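Local atomic coordinates of alanine dehydrogenase/pyridine nucleotide transhydrogenase (Mycobacterium smegmatis str. MC2 155, PDB entry 3P2Y), a protein that probably helps couple hydride transfer between NADH and NADP to proton translocation across the membrane, as the NAD-binding alpha 1 subunit of a transhydrogenase. Residues Q152-L163 with T326-M335; T271-R282 with V299-E310. All coordinates share one frame; numbering follows the deposited sequence.

Contact 1 (Q152-L163 with T326-M335); sequences QANVAGYKAVLL and TSPLNLPATM. With EDO (1,2-ethanediol), chain G.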
loop_
_atom_site.group_PDB
_atom_site.type_symbol
_atom_site.label_atom_id
_atom_site.label_comp_id
_atom_site.label_asym_id
_atom_site.label_seq_id
_atom_site.Cartn_x
_atom_site.Cartn_y
_atom_site.Cartn_z
ATOM N N GLN A 152 -10.394 -15.732 -2.543
ATOM C CA GLN A 152 -10.622 -14.367 -2.047
ATOM C C GLN A 152 -9.783 -14.069 -0.809
ATOM O O GLN A 152 -9.277 -12.933 -0.635
ATOM C CB GLN A 152 -12.110 -14.091 -1.809
ATOM C CG GLN A 152 -12.947 -14.338 -3.095
ATOM C CD GLN A 152 -12.386 -13.603 -4.331
ATOM O OE1 GLN A 152 -12.571 -12.406 -4.464
ATOM N NE2 GLN A 152 -11.724 -14.330 -5.239
ATOM N N ALA A 153 -9.616 -15.080 0.042
ATOM C CA ALA A 153 -8.800 -14.898 1.256
ATOM C C ALA A 153 -7.331 -14.698 0.887
ATOM O O ALA A 153 -6.623 -13.931 1.566
ATOM C CB ALA A 153 -8.982 -16.126 2.203
ATOM N N ASN A 154 -6.853 -15.370 -0.172
ATOM C CA ASN A 154 -5.474 -15.131 -0.667
ATOM C C ASN A 154 -5.280 -13.685 -1.052
ATOM O O ASN A 154 -4.279 -13.061 -0.688
ATOM C CB ASN A 154 -5.135 -15.997 -1.888
ATOM C CG ASN A 154 -4.305 -17.187 -1.548
ATOM O OD1 ASN A 154 -3.261 -17.075 -0.877
ATOM N ND2 ASN A 154 -4.729 -18.368 -2.053
ATOM N N VAL A 155 -6.241 -13.137 -1.795
ATOM C CA VAL A 155 -6.137 -11.717 -2.159
ATOM C C VAL A 155 -6.135 -10.848 -0.880
ATOM O O VAL A 155 -5.358 -9.887 -0.783
ATOM C CB VAL A 155 -7.276 -11.268 -3.096
ATOM C CG1 VAL A 155 -7.177 -9.726 -3.365
ATOM C CG2 VAL A 155 -7.212 -12.072 -4.441
ATOM N N ALA A 156 -7.025 -11.170 0.056
ATOM C CA ALA A 156 -7.184 -10.352 1.250
ATOM C C ALA A 156 -5.907 -10.350 2.089
ATOM O O ALA A 156 -5.494 -9.279 2.552
ATOM C CB ALA A 156 -8.391 -10.800 2.076
ATOM N N GLY A 157 -5.265 -11.528 2.256
ATOM C CA GLY A 157 -4.040 -11.589 3.066
ATOM C C GLY A 157 -2.930 -10.737 2.459
ATOM O O GLY A 157 -2.196 -10.039 3.176
ATOM N N TYR A 158 -2.793 -10.809 1.131
ATOM C CA TYR A 158 -1.795 -9.994 0.410
ATOM C C TYR A 158 -2.082 -8.498 0.585
ATOM O O TYR A 158 -1.192 -7.710 0.958
ATOM C CB TYR A 158 -1.834 -10.406 -1.074
ATOM C CG TYR A 158 -1.109 -9.513 -2.028
ATOM C CD1 TYR A 158 0.275 -9.559 -2.130
ATOM C CD2 TYR A 158 -1.815 -8.636 -2.851
ATOM C CE1 TYR A 158 0.958 -8.732 -3.029
ATOM C CE2 TYR A 158 -1.139 -7.797 -3.769
ATOM C CZ TYR A 158 0.250 -7.879 -3.856
ATOM O OH TYR A 158 0.944 -7.072 -4.746
ATOM N N LYS A 159 -3.328 -8.095 0.337
ATOM C CA LYS A 159 -3.659 -6.652 0.439
ATOM C C LYS A 159 -3.619 -6.161 1.895
ATOM O O LYS A 159 -3.390 -4.958 2.135
ATOM C CB LYS A 159 -5.028 -6.368 -0.184
ATOM C CG LYS A 159 -5.069 -6.545 -1.719
ATOM C CD LYS A 159 -3.981 -5.769 -2.460
ATOM C CE LYS A 159 -3.977 -4.219 -2.161
ATOM N NZ LYS A 159 -5.179 -3.564 -2.908
ATOM N N ALA A 160 -3.835 -7.068 2.856
ATOM C CA ALA A 160 -3.721 -6.700 4.303
ATOM C C ALA A 160 -2.320 -6.226 4.650
ATOM O O ALA A 160 -2.141 -5.240 5.384
ATOM C CB ALA A 160 -4.145 -7.899 5.249
ATOM N N VAL A 161 -1.310 -6.921 4.106
ATOM C CA VAL A 161 0.078 -6.520 4.333
ATOM C C VAL A 161 0.381 -5.200 3.658
ATOM O O VAL A 161 1.083 -4.354 4.242
ATOM C CB VAL A 161 1.091 -7.623 3.873
ATOM C CG1 VAL A 161 2.561 -7.112 3.957
ATOM C CG2 VAL A 161 0.904 -8.814 4.778
ATOM N N LEU A 162 -0.056 -5.034 2.406
ATOM C CA LEU A 162 0.189 -3.743 1.754
ATOM C C LEU A 162 -0.421 -2.596 2.568
ATOM O O LEU A 162 0.168 -1.507 2.665
ATOM C CB LEU A 162 -0.330 -3.710 0.293
ATOM C CG LEU A 162 0.424 -4.663 -0.649
ATOM C CD1 LEU A 162 -0.166 -4.555 -2.064
ATOM C CD2 LEU A 162 1.899 -4.305 -0.670
ATOM N N LEU A 163 -1.585 -2.855 3.156
ATOM C CA LEU A 163 -2.286 -1.793 3.910
ATOM C C LEU A 163 -1.504 -1.505 5.180
ATOM O O LEU A 163 -1.276 -0.335 5.510
ATOM C CB LEU A 163 -3.717 -2.246 4.261
ATOM C CG LEU A 163 -4.528 -1.256 5.105
ATOM C CD1 LEU A 163 -4.634 0.126 4.402
ATOM C CD2 LEU A 163 -5.935 -1.857 5.408
ATOM N N THR A 326 -6.825 -0.508 11.921
ATOM C CA THR A 326 -7.576 -0.361 10.669
ATOM C C THR A 326 -8.423 -1.594 10.411
ATOM O O THR A 326 -7.995 -2.703 10.734
ATOM C CB THR A 326 -6.648 -0.038 9.483
ATOM O OG1 THR A 326 -7.432 0.275 8.317
ATOM C CG2 THR A 326 -5.666 -1.235 9.176
ATOM N N SER A 327 -9.608 -1.396 9.833
ATOM C CA SER A 327 -10.550 -2.497 9.665
ATOM C C SER A 327 -11.153 -2.498 8.262
ATOM O O SER A 327 -12.335 -2.114 8.064
ATOM C CB SER A 327 -11.651 -2.428 10.764
ATOM O OG SER A 327 -12.634 -3.427 10.565
ATOM N N PRO A 328 -10.381 -2.960 7.270
ATOM C CA PRO A 328 -10.927 -3.042 5.908
ATOM C C PRO A 328 -12.000 -4.091 5.811
ATOM O O PRO A 328 -11.836 -5.173 6.368
ATOM C CB PRO A 328 -9.730 -3.484 5.057
ATOM C CG PRO A 328 -8.789 -4.169 6.031
ATOM C CD PRO A 328 -8.975 -3.412 7.362
ATOM N N LEU A 329 -13.074 -3.781 5.090
ATOM C CA LEU A 329 -14.195 -4.730 5.000
ATOM C C LEU A 329 -14.280 -5.506 3.690
ATOM O O LEU A 329 -14.982 -6.537 3.625
ATOM C CB LEU A 329 -15.529 -4.036 5.267
ATOM C CG LEU A 329 -15.602 -3.453 6.680
ATOM C CD1 LEU A 329 -16.874 -2.607 6.778
ATOM C CD2 LEU A 329 -15.564 -4.557 7.816
ATOM N N ASN A 330 -13.580 -5.045 2.657
ATOM C CA ASN A 330 -13.648 -5.795 1.398
ATOM C C ASN A 330 -12.336 -5.698 0.667
ATOM O O ASN A 330 -12.210 -4.970 -0.325
ATOM C CB ASN A 330 -14.837 -5.295 0.546
ATOM C CG ASN A 330 -15.142 -6.204 -0.660
ATOM O OD1 ASN A 330 -14.400 -7.165 -0.956
ATOM N ND2 ASN A 330 -16.242 -5.881 -1.377
ATOM N N LEU A 331 -11.312 -6.376 1.201
ATOM C CA LEU A 331 -10.009 -6.314 0.537
ATOM C C LEU A 331 -9.976 -6.919 -0.894
ATOM O O LEU A 331 -9.260 -6.394 -1.751
ATOM C CB LEU A 331 -8.908 -6.904 1.428
ATOM C CG LEU A 331 -8.589 -6.001 2.627
ATOM C CD1 LEU A 331 -7.583 -6.751 3.531
ATOM C CD2 LEU A 331 -7.963 -4.644 2.197
ATOM N N PRO A 332 -10.754 -7.998 -1.164
ATOM C CA PRO A 332 -10.814 -8.515 -2.536
ATOM C C PRO A 332 -11.212 -7.461 -3.572
ATOM O O PRO A 332 -10.632 -7.425 -4.675
ATOM C CB PRO A 332 -11.884 -9.635 -2.433
ATOM C CG PRO A 332 -11.598 -10.204 -1.054
ATOM C CD PRO A 332 -11.499 -8.875 -0.236
ATOM N N ALA A 333 -12.158 -6.584 -3.206
ATOM C CA ALA A 333 -12.600 -5.515 -4.103
ATOM C C ALA A 333 -11.467 -4.512 -4.406
ATOM O O ALA A 333 -11.487 -3.847 -5.432
ATOM C CB ALA A 333 -13.818 -4.788 -3.521
ATOM N N THR A 334 -10.456 -4.443 -3.537
ATOM C CA THR A 334 -9.334 -3.522 -3.774
ATOM C C THR A 334 -8.308 -4.029 -4.794
ATOM O O THR A 334 -7.378 -3.310 -5.143
ATOM C CB THR A 334 -8.586 -3.117 -2.495
ATOM O OG1 THR A 334 -7.780 -4.217 -2.022
ATOM C CG2 THR A 334 -9.567 -2.655 -1.402
ATOM N N MET A 335 -8.483 -5.254 -5.258
ATOM C CA MET A 335 -7.559 -5.815 -6.257
ATOM C C MET A 335 -8.430 -6.640 -7.200
ATOM O O MET A 335 -8.336 -7.876 -7.296
ATOM C CB MET A 335 -6.438 -6.640 -5.572
ATOM C CG MET A 335 -5.207 -6.859 -6.521
ATOM S SD MET A 335 -4.050 -8.002 -5.730
ATOM C CE MET A 335 -4.801 -9.548 -6.183
HETATM C C1 EDO G . -5.676 -2.425 0.623
HETATM O O1 EDO G . -4.272 -2.689 0.782
HETATM C C2 EDO G . -5.892 -1.095 -0.127
HETATM O O2 EDO G . -5.525 -1.162 -1.532
#
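Met335 and Lys159 meet where helix 148-167 packs against the loop leaving strand 323-326 of the Rossmann-type domain, just before helix 336-354. The thioether of Met335 runs at about a right angle to the side chain of Tyr158, with SD 3.5 Å from CE2; since SD stands 4.6 Å from the ring centroid and 68° off the normal, this is an oblique Met-aromatic contact. A bend at chi3 (83°) turns CE of Met335 back to Val155, 3.7 Å from CG1. Phe171 of the second subunit packs on Val155, Met335 and Tyr158, which places the Met335 thioether at the dimer interface.

Lys159 and Thr334 slide past each other in opposite directions. Three bends along the lysine chain curl NZ back to Thr334 OG1 at 2.8 Å, and NZ also donates to O2 of a 1,2-ethanediol, probably from the crystallisation liquor, and to the carbonyl of Ser166 of the second subunit. Thr334 OG1 in turn donates to Leu331 O, in the carbonyl plane and on a lone pair, so the hydroxyl is gripped from two directions.

Leu331 lays CB against Ala156 CB (4.0 Å) and sets CD1 beside CB of Ala160. Pro332 crosses Gln152, whose OE1 also accepts from Arg37. Farther along the helix, Leu163 and Thr326 reach tip to tip, CD2 to CG2 3.8 Å, and the same CD2 lies 3.7 Å from Pro328 CG.

Contact 2 (T271-R282 with V299-E310); sequences TTALVPGRPAPR and VDLAGETGGNCE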
loop_
_atom_site.group_PDB
_atom_site.type_symbol
_atom_site.label_atom_id
_atom_site.label_comp_id
_atom_site.label_asym_id
_atom_site.label_seq_id
_atom_site.Cartn_x
_atom_site.Cartn_y
_atom_site.Cartn_z
ATOM N N THR A 271 -4.761 -9.589 11.920
ATOM C CA THR A 271 -5.639 -10.579 12.563
ATOM C C THR A 271 -6.666 -11.080 11.554
ATOM O O THR A 271 -7.243 -10.284 10.800
ATOM C CB THR A 271 -6.344 -9.999 13.826
ATOM O OG1 THR A 271 -7.321 -9.027 13.432
ATOM C CG2 THR A 271 -5.316 -9.302 14.740
ATOM N N THR A 272 -6.906 -12.391 11.528
ATOM C CA THR A 272 -7.713 -12.942 10.423
ATOM C C THR A 272 -8.764 -13.939 10.902
ATOM O O THR A 272 -9.492 -14.490 10.082
ATOM C CB THR A 272 -6.854 -13.682 9.341
ATOM O OG1 THR A 272 -6.448 -14.973 9.842
ATOM C CG2 THR A 272 -5.605 -12.884 8.917
ATOM N N ALA A 273 -8.796 -14.216 12.204
ATOM C CA ALA A 273 -9.586 -15.361 12.701
ATOM C C ALA A 273 -11.089 -15.111 12.613
ATOM O O ALA A 273 -11.600 -14.057 13.039
ATOM C CB ALA A 273 -9.196 -15.707 14.098
ATOM N N LEU A 274 -11.795 -16.107 12.067
ATOM C CA LEU A 274 -13.246 -16.047 11.912
ATOM C C LEU A 274 -13.876 -17.294 12.492
ATOM O O LEU A 274 -13.221 -18.339 12.607
ATOM C CB LEU A 274 -13.651 -15.967 10.438
ATOM C CG LEU A 274 -13.000 -14.852 9.618
ATOM C CD1 LEU A 274 -13.177 -15.082 8.124
ATOM C CD2 LEU A 274 -13.531 -13.490 10.047
ATOM N N VAL A 275 -15.149 -17.160 12.863
ATOM C CA VAL A 275 -16.007 -18.306 13.168
ATOM C C VAL A 275 -17.252 -18.113 12.305
ATOM O O VAL A 275 -17.983 -17.149 12.489
ATOM C CB VAL A 275 -16.383 -18.386 14.669
ATOM C CG1 VAL A 275 -17.274 -19.612 14.933
ATOM C CG2 VAL A 275 -15.137 -18.464 15.547
ATOM N N PRO A 276 -17.480 -19.018 11.329
ATOM C CA PRO A 276 -18.620 -18.856 10.414
ATOM C C PRO A 276 -19.930 -18.688 11.191
ATOM O O PRO A 276 -20.193 -19.456 12.106
ATOM C CB PRO A 276 -18.620 -20.167 9.615
ATOM C CG PRO A 276 -17.180 -20.641 9.691
ATOM C CD PRO A 276 -16.726 -20.264 11.066
ATOM N N GLY A 277 -20.671 -17.636 10.906
ATOM C CA GLY A 277 -21.920 -17.347 11.572
ATOM C C GLY A 277 -21.911 -16.901 13.006
ATOM O O GLY A 277 -22.904 -16.913 13.638
ATOM N N ARG A 278 -20.757 -16.512 13.506
ATOM C CA ARG A 278 -20.579 -16.121 14.871
ATOM C C ARG A 278 -19.673 -14.872 14.938
ATOM O O ARG A 278 -19.058 -14.553 13.973
ATOM C CB ARG A 278 -20.002 -17.275 15.665
ATOM C CG ARG A 278 -20.865 -18.510 15.673
ATOM C CD ARG A 278 -22.184 -18.227 16.349
ATOM N NE ARG A 278 -21.996 -17.852 17.739
ATOM C CZ ARG A 278 -22.779 -17.038 18.442
ATOM N NH1 ARG A 278 -23.845 -16.488 17.909
ATOM N NH2 ARG A 278 -22.470 -16.765 19.681
ATOM N N PRO A 279 -19.653 -14.189 16.064
ATOM C CA PRO A 279 -18.727 -13.078 16.259
ATOM C C PRO A 279 -17.276 -13.510 16.034
ATOM O O PRO A 279 -16.923 -14.605 16.285
ATOM C CB PRO A 279 -18.915 -12.744 17.716
ATOM C CG PRO A 279 -20.296 -13.136 17.980
ATOM C CD PRO A 279 -20.538 -14.337 17.218
ATOM N N ALA A 280 -16.457 -12.593 15.588
ATOM C CA ALA A 280 -15.036 -12.854 15.469
ATOM C C ALA A 280 -14.430 -13.095 16.858
ATOM O O ALA A 280 -14.784 -12.391 17.819
ATOM C CB ALA A 280 -14.364 -11.675 14.787
ATOM N N PRO A 281 -13.514 -14.070 16.968
ATOM C CA PRO A 281 -12.764 -14.278 18.211
ATOM C C PRO A 281 -11.949 -13.038 18.604
ATOM O O PRO A 281 -11.243 -12.466 17.752
ATOM C CB PRO A 281 -11.787 -15.399 17.843
ATOM C CG PRO A 281 -12.355 -16.049 16.644
ATOM C CD PRO A 281 -13.102 -15.016 15.911
ATOM N N ARG A 282 -12.021 -12.650 19.879
ATOM C CA ARG A 282 -11.192 -11.566 20.402
ATOM C C ARG A 282 -9.747 -12.027 20.611
ATOM O O ARG A 282 -9.480 -12.900 21.425
ATOM C CB ARG A 282 -11.805 -11.014 21.709
ATOM C CG ARG A 282 -11.060 -9.843 22.319
ATOM C CD ARG A 282 -11.177 -8.548 21.479
ATOM N NE ARG A 282 -12.552 -8.122 21.196
ATOM C CZ ARG A 282 -13.391 -7.583 22.089
ATOM N NH1 ARG A 282 -13.027 -7.412 23.364
ATOM N NH2 ARG A 282 -14.614 -7.221 21.703
ATOM N N VAL A 299 -3.962 -4.528 11.682
ATOM C CA VAL A 299 -4.862 -4.667 10.516
ATOM C C VAL A 299 -5.809 -5.820 10.871
ATOM O O VAL A 299 -5.417 -6.991 10.906
ATOM C CB VAL A 299 -4.101 -4.995 9.223
ATOM C CG1 VAL A 299 -5.102 -5.016 8.010
ATOM C CG2 VAL A 299 -2.945 -3.972 8.965
ATOM N N ASP A 300 -7.051 -5.469 11.188
ATOM C CA ASP A 300 -8.061 -6.424 11.657
ATOM C C ASP A 300 -8.970 -6.747 10.483
ATOM O O ASP A 300 -9.688 -5.867 9.974
ATOM C CB ASP A 300 -8.824 -5.741 12.821
ATOM C CG ASP A 300 -9.842 -6.645 13.517
ATOM O OD1 ASP A 300 -10.227 -7.715 12.997
ATOM O OD2 ASP A 300 -10.321 -6.207 14.594
ATOM N N LEU A 301 -8.922 -7.993 10.003
ATOM C CA LEU A 301 -9.732 -8.384 8.848
ATOM C C LEU A 301 -11.128 -8.853 9.218
ATOM O O LEU A 301 -11.924 -9.164 8.338
ATOM C CB LEU A 301 -9.070 -9.500 8.030
ATOM C CG LEU A 301 -7.653 -9.212 7.493
ATOM C CD1 LEU A 301 -7.264 -10.271 6.448
ATOM C CD2 LEU A 301 -7.598 -7.819 6.905
ATOM N N ALA A 302 -11.425 -8.886 10.509
ATOM C CA ALA A 302 -12.679 -9.496 10.994
ATOM C C ALA A 302 -13.776 -8.470 11.367
ATOM O O ALA A 302 -14.718 -8.797 12.110
ATOM C CB ALA A 302 -12.375 -10.433 12.181
ATOM N N GLY A 303 -13.668 -7.247 10.828
ATOM C CA GLY A 303 -14.546 -6.135 11.219
ATOM C C GLY A 303 -16.026 -6.410 11.001
ATOM O O GLY A 303 -16.855 -5.991 11.802
ATOM N N GLU A 304 -16.354 -7.137 9.937
ATOM C CA GLU A 304 -17.757 -7.424 9.616
ATOM C C GLU A 304 -18.432 -8.231 10.723
ATOM O O GLU A 304 -19.665 -8.139 10.907
ATOM C CB GLU A 304 -17.844 -8.190 8.297
ATOM C CG GLU A 304 -19.212 -8.119 7.627
ATOM C CD GLU A 304 -19.400 -6.788 6.907
ATOM O OE1 GLU A 304 -18.796 -6.612 5.813
ATOM O OE2 GLU A 304 -20.118 -5.911 7.445
ATOM N N THR A 305 -17.651 -9.028 11.454
ATOM C CA THR A 305 -18.216 -9.812 12.556
ATOM C C THR A 305 -17.762 -9.347 13.932
ATOM O O THR A 305 -17.753 -10.132 14.885
ATOM C CB THR A 305 -17.983 -11.326 12.380
ATOM O OG1 THR A 305 -16.581 -11.615 12.192
ATOM C CG2 THR A 305 -18.805 -11.849 11.191
ATOM N N GLY A 306 -17.390 -8.075 14.038
ATOM C CA GLY A 306 -17.073 -7.490 15.329
ATOM C C GLY A 306 -15.606 -7.141 15.540
ATOM O O GLY A 306 -15.284 -6.349 16.430
ATOM N N GLY A 307 -14.727 -7.711 14.712
ATOM C CA GLY A 307 -13.275 -7.470 14.823
ATOM C C GLY A 307 -12.572 -8.364 15.831
ATOM O O GLY A 307 -13.133 -8.690 16.880
ATOM N N ASN A 308 -11.329 -8.746 15.527
ATOM C CA ASN A 308 -10.495 -9.495 16.460
ATOM C C ASN A 308 -9.927 -8.576 17.519
ATOM O O ASN A 308 -9.408 -9.053 18.540
ATOM C CB ASN A 308 -9.317 -10.164 15.733
ATOM C CG ASN A 308 -9.768 -11.137 14.634
ATOM O OD1 ASN A 308 -9.339 -11.031 13.478
ATOM N ND2 ASN A 308 -10.655 -12.068 14.979
ATOM N N CYS A 309 -9.977 -7.264 17.247
ATOM C CA CYS A 309 -9.401 -6.273 18.155
ATOM C C CYS A 309 -10.521 -5.518 18.836
ATOM O O CYS A 309 -11.438 -5.026 18.188
ATOM C CB CYS A 309 -8.461 -5.294 17.426
ATOM S SG CYS A 309 -7.667 -4.070 18.499
ATOM N N GLU A 310 -10.420 -5.425 20.158
ATOM C CA GLU A 310 -11.401 -4.710 20.979
ATOM C C GLU A 310 -11.626 -3.244 20.546
ATOM O O GLU A 310 -12.727 -2.703 20.689
ATOM C CB GLU A 310 -10.953 -4.804 22.450
ATOM C CG GLU A 310 -11.783 -4.051 23.485
ATOM C CD GLU A 310 -11.286 -4.283 24.927
ATOM O OE1 GLU A 310 -10.273 -5.010 25.142
ATOM O OE2 GLU A 310 -11.922 -3.717 25.847
HETATM O O HOH W 1 -16.599 -14.482 12.570
HETATM O O HOH W 2 -15.662 -9.794 17.820
#
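Thr271 pairs with Asp300 in a parallel beta bridge at the C-terminal ends of neighbouring strands of the Rossmann-type sheet. Its N donates to Val299 O (2.9 Å), and its O accepts from Leu301 N. Thr271 OG1, between the backbone N and the carbonyl carbon (chi1 70°), donates to Asn308 OD1 at 2.8 Å, in the carbonyl plane and on a lone pair.

Thr272 lies beside Leu301 and gives its hydroxyl to the Gly191 carbonyl, in what is probably the glycine-rich dinucleotide-binding turn. Ala273 O receives Asn308 ND2 at 2.9 Å, almost straight (176°) and only 1° out of the amide plane. Leu274 CD2 packs on Ala302 CB. Val275 to Arg278 form a type II turn, with Gly277 at positive phi; one water ties Val275 N and Arg278 O to Thr305 OG1.

Ala280 N donates to Thr305 O, from above that carbonyl plane, while Ala280 CB touches Ala302 CB at 3.5 Å. Pro281 O takes the second N-H of Asn308 ND2 (2.9 Å), so both amide hydrogens are used and the group's rotation is fixed. Asp300 positions the asparagine backbone: OD1 accepts from Asn308 N and, in an Asx turn, from Ala302 N, and OD2 accepts from Cys309 N and hydrogen-bonds Thr312 OG1. Arg282 lays one guanidinium face over Glu310, whose CA sits 3.6 Å above the plane, offset toward the rim.

From the N terminus the chain builds a six-stranded parallel sheet before entering helix 148-167, whose residues 152-163 wait 163 residues for their partner, 326-335; contact 1 therefore closes a long loop. Contact 2 is nested inside it, closing a short loop of 16 residues between 271-282 and 299-310, around helix 286-290. The contact centres lie about 14 Å apart, yet their residues touch: Thr326 O and Asp300 N, 3.0 Å apart in a probable hydrogen bond, join strands 297-300 and 323-326, and Leu331 CD1 packs on Leu301 CD2. Contact 1 thus ties helix 148-167 to the loop between strand 323-326 and helix 336-354, while contact 2 joins the loops following strands 268-271 and 297-300.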